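Local structure of GrgF (Penicillium sp. sh18, 6LZH) at residues G40-K45 with P78-D83; D83-A88 with L216-L221; I182-Q187 with Q210-S215. The protein acts as a polyketide transferase in the biosynthesis of gregatin A, a fungal polyketide with an alkylated furanone core. All coordinates share one frame; numbering follows the deposited sequence.

In the fold
Contacts 1 and 2 are buried against the main alpha/beta hydrolase body, whereas contact 3 is partly buried and joins pieces of the region between strands 133-137 and 232-237. Their chemistry differs accordingly. Contact 1, beside the probable nucleophile C115, pairs two loop asparagines; contact 2 presses a tryptophan face onto helix 84-99; contact 3 sets a tyrosine beside an asparagine and a glycine turn, both polar ends bound to backbone carbonyls. D83 is shared by contacts 1 and 2, and its OD2 packs on K214 of contact 3. The I82 amide is probably hydrogen-bonded to T211 OG1, tying contact 1 to helix 209-216, while one sodium ion connects contacts 2 and 3. Contacts 2 and 3 both reach the second subunit, as does the shared D83.

Contact 1: residues G40-K45 with P78-D83; sequences GFNMPK and PRNDID
N42 and N80 mark the closest approach of two irregular backbones, their CA atoms 6.2 Å apart, with a type II beta turn from G40 to M43 on one side and the loop leading into helix 84-99 on the other. The turn is closed by M43 N donating to G40 O at 3.1 Å, and N42 occupies its third position with a left-handed backbone.

The bond that joins the loops runs from N80 ND2 to N42 OD1, 2.8 Å long and almost straight at 172°. The two amides stand nearly perpendicular: N42 OD1 lies close to the amide plane of N80, but the donor approaches N42 tilted 34° from its carbonyl plane. With CG anti to the backbone N (chi1 -158°), N42 sends its amide across to N80. A water bridges the backbone as well: it donates to N42 O at 3.0 Å and accepts from N80 ND2 at 3.1 Å, so N80 ND2 holds the turn once directly and once through water. N42 ND2 is itself held by Y175 OH and R206 O, which helps fix the rotation of the amide.

Next to the polar pair, I82 points toward the turn. Its CD1 lies 3.9 Å from N42 OD1, and its CG1 meets F41 CE1 obliquely at 4.4 Å. F41 also nears C115, the probable nucleophile; a loop after strand 32-38 in this place is consistent with the oxyanion-hole loop of alpha/beta hydrolases. F116 of helix 116-127 and I207 of strand 206-208 pack on both F41 and I82.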
loop_
_atom_site.group_PDB
_atom_site.type_symbol
_atom_site.label_atom_id
_atom_site.label_comp_id
_atom_site.label_asym_id
_atom_site.label_seq_id
_atom_site.Cartn_x
_atom_site.Cartn_y
_atom_site.Cartn_z
ATOM N N GLY A 40 -4.214 19.523 -1.230
ATOM C CA GLY A 40 -4.178 18.889 -2.532
ATOM C C GLY A 40 -2.834 18.249 -2.849
ATOM O O GLY A 40 -1.919 18.173 -2.024
ATOM N N PHE A 41 -2.728 17.784 -4.089
ATOM C CA PHE A 41 -1.606 16.946 -4.504
ATOM C C PHE A 41 -0.279 17.683 -4.393
ATOM O O PHE A 41 -0.084 18.732 -5.014
ATOM C CB PHE A 41 -1.823 16.482 -5.940
ATOM C CG PHE A 41 -0.715 15.632 -6.469
ATOM C CD1 PHE A 41 -0.673 14.272 -6.171
ATOM C CD2 PHE A 41 0.284 16.180 -7.268
ATOM C CE1 PHE A 41 0.341 13.471 -6.655
ATOM C CE2 PHE A 41 1.313 15.380 -7.757
ATOM C CZ PHE A 41 1.336 14.016 -7.447
ATOM N N ASN A 42 0.642 17.119 -3.618
ATOM C CA ASN A 42 1.993 17.641 -3.475
ATOM C C ASN A 42 2.005 19.061 -2.927
ATOM O O ASN A 42 2.963 19.800 -3.151
ATOM C CB ASN A 42 2.755 17.586 -4.810
ATOM C CG ASN A 42 4.265 17.600 -4.615
ATOM O OD1 ASN A 42 4.767 17.109 -3.609
ATOM N ND2 ASN A 42 4.987 18.188 -5.565
ATOM N N MET A 43 0.941 19.463 -2.202
ATOM C CA MET A 43 0.827 20.828 -1.715
ATOM C C MET A 43 0.937 20.884 -0.188
ATOM O O MET A 43 0.509 19.958 0.511
ATOM C CB MET A 43 -0.509 21.450 -2.140
ATOM C CG MET A 43 -0.584 21.800 -3.635
ATOM S SD MET A 43 0.764 22.926 -4.125
ATOM C CE MET A 43 0.247 24.468 -3.354
ATOM N N PRO A 44 1.505 21.957 0.351
ATOM C CA PRO A 44 1.478 22.182 1.798
ATOM C C PRO A 44 0.118 22.733 2.223
ATOM O O PRO A 44 -0.767 22.983 1.411
ATOM C CB PRO A 44 2.593 23.210 2.005
ATOM C CG PRO A 44 2.528 24.042 0.755
ATOM C CD PRO A 44 2.184 23.058 -0.363
ATOM N N LYS A 45 -0.031 22.918 3.532
ATOM C CA LYS A 45 -1.267 23.413 4.125
ATOM C C LYS A 45 -1.547 24.880 3.793
ATOM O O LYS A 45 -2.652 25.368 4.067
ATOM C CB LYS A 45 -1.177 23.256 5.638
ATOM C CG LYS A 45 -0.134 24.199 6.217
ATOM C CD LYS A 45 0.355 23.750 7.566
ATOM C CE LYS A 45 1.387 24.729 8.109
ATOM N NZ LYS A 45 2.639 24.662 7.296
ATOM N N PRO A 78 12.304 10.962 1.297
ATOM C CA PRO A 78 12.556 12.178 0.512
ATOM C C PRO A 78 11.417 13.197 0.637
ATOM O O PRO A 78 10.302 12.815 1.011
ATOM C CB PRO A 78 12.635 11.667 -0.932
ATOM C CG PRO A 78 12.812 10.171 -0.825
ATOM C CD PRO A 78 12.113 9.782 0.436
ATOM N N ARG A 79 11.694 14.466 0.342
ATOM C CA ARG A 79 10.616 15.446 0.256
ATOM C C ARG A 79 9.766 15.177 -0.981
ATOM O O ARG A 79 10.205 14.513 -1.921
ATOM C CB ARG A 79 11.183 16.855 0.192
ATOM C CG ARG A 79 12.363 17.056 1.090
ATOM C CD ARG A 79 11.931 16.962 2.522
ATOM N NE ARG A 79 10.988 18.022 2.864
ATOM C CZ ARG A 79 10.318 18.080 4.011
ATOM N NH1 ARG A 79 10.468 17.120 4.924
ATOM N NH2 ARG A 79 9.486 19.089 4.231
ATOM N N ASN A 80 8.533 15.690 -0.974
ATOM C CA ASN A 80 7.689 15.647 -2.169
ATOM C C ASN A 80 7.621 14.229 -2.716
ATOM O O ASN A 80 7.851 13.966 -3.899
ATOM C CB ASN A 80 8.212 16.616 -3.222
ATOM C CG ASN A 80 8.195 18.024 -2.742
ATOM O OD1 ASN A 80 9.235 18.620 -2.437
ATOM N ND2 ASN A 80 7.000 18.557 -2.618
ATOM N N ASP A 81 7.358 13.306 -1.804
ATOM C CA ASP A 81 7.376 11.869 -2.049
ATOM C C ASP A 81 6.059 11.365 -1.457
ATOM O O ASP A 81 5.908 11.286 -0.235
ATOM C CB ASP A 81 8.608 11.244 -1.393
ATOM C CG ASP A 81 8.630 9.745 -1.511
ATOM O OD1 ASP A 81 8.418 9.251 -2.634
ATOM O OD2 ASP A 81 8.842 9.076 -0.476
ATOM N N ILE A 82 5.089 11.080 -2.317
ATOM C CA ILE A 82 3.688 10.987 -1.922
ATOM C C ILE A 82 3.345 9.520 -1.709
ATOM O O ILE A 82 3.733 8.661 -2.509
ATOM C CB ILE A 82 2.755 11.618 -2.976
ATOM C CG1 ILE A 82 2.974 13.135 -3.145
ATOM C CG2 ILE A 82 1.301 11.333 -2.657
ATOM C CD1 ILE A 82 3.491 13.867 -1.936
ATOM N N ASP A 83 2.639 9.231 -0.617
ATOM C CA ASP A 83 2.284 7.861 -0.253
ATOM C C ASP A 83 0.892 7.921 0.369
ATOM O O ASP A 83 0.758 8.269 1.545
ATOM C CB ASP A 83 3.311 7.270 0.713
ATOM C CG ASP A 83 3.075 5.792 0.991
ATOM O OD1 ASP A 83 2.002 5.276 0.606
ATOM O OD2 ASP A 83 3.965 5.155 1.593
HETATM O O HOH W 1 5.310 21.111 -1.910
#

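Contact 2: residues D83-A88 with L216-L221; sequences DARQQA and LSWNIL. With NA (sodium ion), chain D.
W218, whose carbonyl oxygen helps bind a sodium ion, lays its indole against A84 and R85 in the first turn of helix 84-99. W218 O coordinates the sodium at 2.2 Å, and S215 O together with three waters fills out the site. The side chain leaves in a different direction from the carbonyl: CG is anti to the backbone N (chi1 -177°), which carries the ring over to the helix.

A84 supplies the main touch. Its CB sits over the five-membered ring in a CH-pi contact, 3.4 Å from the centroid and 13° off the ring normal, and is nearest to W218 NE1 at 3.3 Å. R85 N stands above the same face as the A84 methyl, while R85 CB lies just beyond the ring's rim, 3.4 Å from W218 CZ3. The indole N-H is satisfied elsewhere, by N119 OD1 of helix 116-127, a bond that helps fix how the ring is turned.

From R85 CB onward the chain leads away from the tryptophan, and its guanidinium plane is turned 80° against the indole. Its NH2 forms a salt bridge with D83 OD2 of the second subunit, and the D83 of this chain pairs with R85 of that subunit in return. D83 is also the N-cap of helix 84-99, although its OD1 accepts from Q86 N only weakly, at 3.4 Å. Here a helix following strand 62-66 meets a segment inserted between strands 133-137 and 232-237, the place where alpha/beta hydrolases commonly carry their lid.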
loop_
_atom_site.group_PDB
_atom_site.type_symbol
_atom_site.label_atom_id
_atom_site.label_comp_id
_atom_site.label_asym_id
_atom_site.label_seq_id
_atom_site.Cartn_x
_atom_site.Cartn_y
_atom_site.Cartn_z
ATOM N N ASP A 83 2.639 9.231 -0.617
ATOM C CA ASP A 83 2.284 7.861 -0.253
ATOM C C ASP A 83 0.892 7.921 0.369
ATOM O O ASP A 83 0.758 8.269 1.545
ATOM C CB ASP A 83 3.311 7.270 0.713
ATOM C CG ASP A 83 3.075 5.792 0.991
ATOM O OD1 ASP A 83 2.002 5.276 0.606
ATOM O OD2 ASP A 83 3.965 5.155 1.593
ATOM N N ALA A 84 -0.138 7.609 -0.428
ATOM C CA ALA A 84 -1.504 7.726 0.072
ATOM C C ALA A 84 -1.731 6.824 1.273
ATOM O O ALA A 84 -2.336 7.243 2.264
ATOM C CB ALA A 84 -2.510 7.388 -1.031
ATOM N N ARG A 85 -1.268 5.567 1.197
ATOM C CA ARG A 85 -1.455 4.661 2.323
ATOM C C ARG A 85 -0.852 5.235 3.600
ATOM O O ARG A 85 -1.498 5.246 4.654
ATOM C CB ARG A 85 -0.839 3.297 2.021
ATOM C CG ARG A 85 -1.110 2.312 3.123
ATOM C CD ARG A 85 -0.395 0.986 2.836
ATOM N NE ARG A 85 0.960 1.012 3.371
ATOM C CZ ARG A 85 1.777 -0.035 3.364
ATOM N NH1 ARG A 85 1.371 -1.180 2.841
ATOM N NH2 ARG A 85 2.996 0.067 3.881
ATOM N N GLN A 86 0.391 5.711 3.524
ATOM C CA GLN A 86 1.029 6.266 4.717
ATOM C C GLN A 86 0.298 7.515 5.194
ATOM O O GLN A 86 0.188 7.763 6.400
ATOM C CB GLN A 86 2.491 6.611 4.431
ATOM C CG GLN A 86 3.203 7.203 5.650
ATOM C CD GLN A 86 4.586 7.770 5.336
ATOM O OE1 GLN A 86 4.800 8.385 4.293
ATOM N NE2 GLN A 86 5.521 7.584 6.256
ATOM N N GLN A 87 -0.173 8.336 4.251
ATOM C CA GLN A 87 -0.821 9.589 4.628
ATOM C C GLN A 87 -2.151 9.313 5.310
ATOM O O GLN A 87 -2.518 9.998 6.275
ATOM C CB GLN A 87 -0.998 10.493 3.397
ATOM C CG GLN A 87 -1.320 11.954 3.754
ATOM C CD GLN A 87 -1.277 12.928 2.575
ATOM O OE1 GLN A 87 -0.482 12.771 1.617
ATOM N NE2 GLN A 87 -2.130 13.957 2.648
ATOM N N ALA A 88 -2.877 8.296 4.837
ATOM C CA ALA A 88 -4.086 7.881 5.539
ATOM C C ALA A 88 -3.747 7.392 6.935
ATOM O O ALA A 88 -4.458 7.698 7.897
ATOM C CB ALA A 88 -4.802 6.774 4.757
ATOM N N LEU A 216 0.504 2.953 -8.075
ATOM C CA LEU A 216 0.000 1.819 -8.846
ATOM C C LEU A 216 -0.611 0.760 -7.944
ATOM O O LEU A 216 -1.503 0.024 -8.383
ATOM C CB LEU A 216 1.101 1.182 -9.692
ATOM C CG LEU A 216 1.573 1.882 -10.964
ATOM C CD1 LEU A 216 2.547 0.953 -11.683
ATOM C CD2 LEU A 216 0.410 2.294 -11.891
ATOM N N SER A 217 -0.161 0.676 -6.688
ATOM C CA SER A 217 -0.695 -0.294 -5.738
ATOM C C SER A 217 -1.800 0.284 -4.871
ATOM O O SER A 217 -2.265 -0.394 -3.943
ATOM C CB SER A 217 0.408 -0.841 -4.833
ATOM O OG SER A 217 1.115 0.219 -4.189
ATOM N N TRP A 218 -2.206 1.520 -5.133
ATOM C CA TRP A 218 -3.212 2.216 -4.341
ATOM C C TRP A 218 -4.418 2.465 -5.235
ATOM O O TRP A 218 -4.314 3.166 -6.245
ATOM C CB TRP A 218 -2.647 3.526 -3.790
ATOM C CG TRP A 218 -3.600 4.252 -2.908
ATOM C CD1 TRP A 218 -4.375 5.322 -3.249
ATOM C CD2 TRP A 218 -3.895 3.957 -1.536
ATOM N NE1 TRP A 218 -5.141 5.717 -2.167
ATOM C CE2 TRP A 218 -4.856 4.901 -1.103
ATOM C CE3 TRP A 218 -3.431 3.000 -0.626
ATOM C CZ2 TRP A 218 -5.362 4.912 0.198
ATOM C CZ3 TRP A 218 -3.943 3.005 0.671
ATOM C CH2 TRP A 218 -4.892 3.964 1.072
ATOM N N ASN A 219 -5.553 1.878 -4.876
ATOM C CA ASN A 219 -6.788 2.034 -5.640
ATOM C C ASN A 219 -7.890 2.326 -4.635
ATOM O O ASN A 219 -8.396 1.406 -3.988
ATOM C CB ASN A 219 -7.102 0.792 -6.468
ATOM C CG ASN A 219 -8.377 0.947 -7.273
ATOM O OD1 ASN A 219 -9.026 2.005 -7.238
ATOM N ND2 ASN A 219 -8.744 -0.102 -8.007
ATOM N N ILE A 220 -8.235 3.612 -4.505
ATOM C CA ILE A 220 -9.239 4.052 -3.542
ATOM C C ILE A 220 -10.569 3.339 -3.774
ATOM O O ILE A 220 -11.319 3.086 -2.827
ATOM C CB ILE A 220 -9.372 5.595 -3.614
ATOM C CG1 ILE A 220 -10.234 6.125 -2.480
ATOM C CG2 ILE A 220 -9.883 6.062 -4.966
ATOM C CD1 ILE A 220 -9.700 5.726 -1.113
ATOM N N LEU A 221 -10.878 2.995 -5.024
ATOM C CA LEU A 221 -12.120 2.281 -5.309
ATOM C C LEU A 221 -12.202 0.951 -4.573
ATOM O O LEU A 221 -13.305 0.435 -4.372
ATOM C CB LEU A 221 -12.272 2.040 -6.814
ATOM C CG LEU A 221 -12.406 3.250 -7.739
ATOM C CD1 LEU A 221 -12.730 2.812 -9.158
ATOM C CD2 LEU A 221 -13.457 4.208 -7.241
HETATM NA NA NA D . -3.654 4.256 -8.002
HETATM O O HOH W 2 -3.929 2.079 -9.003
HETATM O O HOH W 3 -5.867 4.575 -9.318
HETATM O O HOH W 4 -3.937 6.542 -7.093
#

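Contact 3: residues I182-Q187 with Q210-S215; sequences IPNGLQ and QTYYKS. With NA (sodium ion), chain D.
N184 and Y212 both hold CG anti to the backbone N (chi1 -177° and -173°), and these extended first torsions send the amide and the phenol toward one another. N184 ND2 comes to 3.0 Å from Y212 OH, with the amide and ring planes 48° apart, approaching the ring obliquely. Each polar end has a hydrogen-bond partner elsewhere: Y212 OH is hydrogen-bonded to T144 O, and N184 ND2 to N146 O. Two side chains from different segments are thus fastened to one short piece of chain.

The backbones approach most closely at G185 and Y212, CA to CA 7.1 Å, where G185 N lies 4.2 Å from Y212 CE1. A side-chain carbon on the glycine would come tight against the ring. G185 belongs to a type I beta turn from P183 to L186, and L186 is the N-cap of helix 187-198. Both that turn and helix 209-216 lie in the insertion between strands 133-137 and 232-237, probably the lid of this alpha/beta hydrolase, where Y212 also packs against R150 and I153 of helix 150-165. A phenylalanine in place of Y212 would probably leave T144 O without its hydroxyl donor and the ring less firmly held.

One turn on, S215 OG donates to Y212 O at 2.9 Å, bending back to the carbonyl from a position tilted out of its plane. The S215 backbone oxygen binds the sodium ion at 2.3 Å, alongside three waters and W218 O.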
loop_
_atom_site.group_PDB
_atom_site.type_symbol
_atom_site.label_atom_id
_atom_site.label_comp_id
_atom_site.label_asym_id
_atom_site.label_seq_id
_atom_site.Cartn_x
_atom_site.Cartn_y
_atom_site.Cartn_z
ATOM N N ILE A 182 4.684 16.137 -20.570
ATOM C CA ILE A 182 4.190 15.897 -19.220
ATOM C C ILE A 182 4.452 14.430 -18.893
ATOM O O ILE A 182 4.016 13.549 -19.640
ATOM C CB ILE A 182 2.692 16.218 -19.081
ATOM C CG1 ILE A 182 2.386 17.639 -19.567
ATOM C CG2 ILE A 182 2.229 16.016 -17.629
ATOM C CD1 ILE A 182 0.985 18.109 -19.220
ATOM N N PRO A 183 5.160 14.112 -17.806
ATOM C CA PRO A 183 5.292 12.706 -17.398
ATOM C C PRO A 183 3.929 12.064 -17.166
ATOM O O PRO A 183 2.943 12.737 -16.855
ATOM C CB PRO A 183 6.112 12.780 -16.104
ATOM C CG PRO A 183 6.917 14.052 -16.248
ATOM C CD PRO A 183 6.021 15.008 -17.012
ATOM N N ASN A 184 3.902 10.732 -17.300
ATOM C CA ASN A 184 2.662 9.986 -17.515
ATOM C C ASN A 184 1.556 10.358 -16.526
ATOM O O ASN A 184 0.449 10.736 -16.930
ATOM C CB ASN A 184 2.940 8.481 -17.457
ATOM C CG ASN A 184 1.696 7.648 -17.751
ATOM O OD1 ASN A 184 0.798 8.084 -18.480
ATOM N ND2 ASN A 184 1.636 6.447 -17.184
ATOM N N GLY A 185 1.818 10.240 -15.232
ATOM C CA GLY A 185 0.746 10.474 -14.275
ATOM C C GLY A 185 0.732 11.871 -13.677
ATOM O O GLY A 185 0.405 12.044 -12.497
ATOM N N LEU A 186 1.068 12.884 -14.479
ATOM C CA LEU A 186 1.314 14.210 -13.928
ATOM C C LEU A 186 0.494 15.318 -14.581
ATOM O O LEU A 186 0.793 16.497 -14.354
ATOM C CB LEU A 186 2.807 14.548 -14.032
ATOM C CG LEU A 186 3.733 13.835 -13.037
ATOM C CD1 LEU A 186 5.067 14.558 -12.923
ATOM C CD2 LEU A 186 3.063 13.711 -11.670
ATOM N N GLN A 187 -0.540 14.993 -15.363
ATOM C CA GLN A 187 -1.246 16.058 -16.078
ATOM C C GLN A 187 -2.021 16.964 -15.127
ATOM O O GLN A 187 -2.060 18.185 -15.329
ATOM C CB GLN A 187 -2.181 15.488 -17.146
ATOM C CG GLN A 187 -2.461 16.506 -18.251
ATOM C CD GLN A 187 -3.257 15.948 -19.408
ATOM O OE1 GLN A 187 -3.121 16.394 -20.548
ATOM N NE2 GLN A 187 -4.104 14.967 -19.119
ATOM N N GLN A 210 9.222 7.649 -6.995
ATOM C CA GLN A 210 8.576 6.604 -6.216
ATOM C C GLN A 210 7.097 6.897 -6.014
ATOM O O GLN A 210 6.320 5.972 -5.735
ATOM C CB GLN A 210 9.277 6.450 -4.855
ATOM C CG GLN A 210 10.750 6.051 -4.980
ATOM C CD GLN A 210 10.914 4.709 -5.688
ATOM O OE1 GLN A 210 10.063 3.808 -5.566
ATOM N NE2 GLN A 210 12.006 4.568 -6.436
ATOM N N THR A 211 6.700 8.167 -6.130
ATOM C CA THR A 211 5.288 8.508 -6.009
ATOM C C THR A 211 4.445 7.690 -6.982
ATOM O O THR A 211 3.406 7.140 -6.602
ATOM C CB THR A 211 5.087 10.007 -6.253
ATOM O OG1 THR A 211 5.725 10.764 -5.206
ATOM C CG2 THR A 211 3.598 10.344 -6.305
ATOM N N TYR A 212 4.900 7.560 -8.230
ATOM C CA TYR A 212 4.130 6.815 -9.226
ATOM C C TYR A 212 4.124 5.316 -8.920
ATOM O O TYR A 212 3.092 4.652 -9.078
ATOM C CB TYR A 212 4.680 7.085 -10.630
ATOM C CG TYR A 212 3.819 6.469 -11.725
ATOM C CD1 TYR A 212 2.720 7.149 -12.244
ATOM C CD2 TYR A 212 4.088 5.193 -12.218
ATOM C CE1 TYR A 212 1.916 6.582 -13.239
ATOM C CE2 TYR A 212 3.287 4.617 -13.207
ATOM C CZ TYR A 212 2.205 5.317 -13.712
ATOM O OH TYR A 212 1.415 4.752 -14.694
ATOM N N TYR A 213 5.265 4.774 -8.472
ATOM C CA TYR A 213 5.335 3.376 -8.040
ATOM C C TYR A 213 4.287 3.062 -6.971
ATOM O O TYR A 213 3.536 2.088 -7.084
ATOM C CB TYR A 213 6.746 3.065 -7.512
ATOM C CG TYR A 213 6.913 1.657 -6.945
ATOM C CD1 TYR A 213 6.564 1.356 -5.624
ATOM C CD2 TYR A 213 7.419 0.628 -7.733
ATOM C CE1 TYR A 213 6.717 0.067 -5.111
ATOM C CE2 TYR A 213 7.569 -0.665 -7.226
ATOM C CZ TYR A 213 7.222 -0.937 -5.916
ATOM O OH TYR A 213 7.391 -2.216 -5.410
ATOM N N LYS A 214 4.239 3.859 -5.905
ATOM C CA LYS A 214 3.294 3.559 -4.833
ATOM C C LYS A 214 1.840 3.740 -5.265
ATOM O O LYS A 214 0.960 3.020 -4.775
ATOM C CB LYS A 214 3.600 4.426 -3.618
ATOM C CG LYS A 214 4.851 3.987 -2.870
ATOM C CD LYS A 214 4.974 4.693 -1.530
ATOM C CE LYS A 214 6.331 4.428 -0.868
ATOM N NZ LYS A 214 7.427 5.258 -1.472
ATOM N N SER A 215 1.552 4.687 -6.166
ATOM C CA SER A 215 0.162 4.867 -6.558
ATOM C C SER A 215 -0.362 3.695 -7.376
ATOM O O SER A 215 -1.568 3.439 -7.350
ATOM C CB SER A 215 -0.035 6.186 -7.320
ATOM O OG SER A 215 0.762 6.255 -8.488
HETATM NA NA NA D . -3.654 4.256 -8.002
HETATM O O HOH W 2 -3.929 2.079 -9.003
HETATM O O HOH W 3 -5.867 4.575 -9.318
HETATM O O HOH W 4 -3.937 6.542 -7.093
#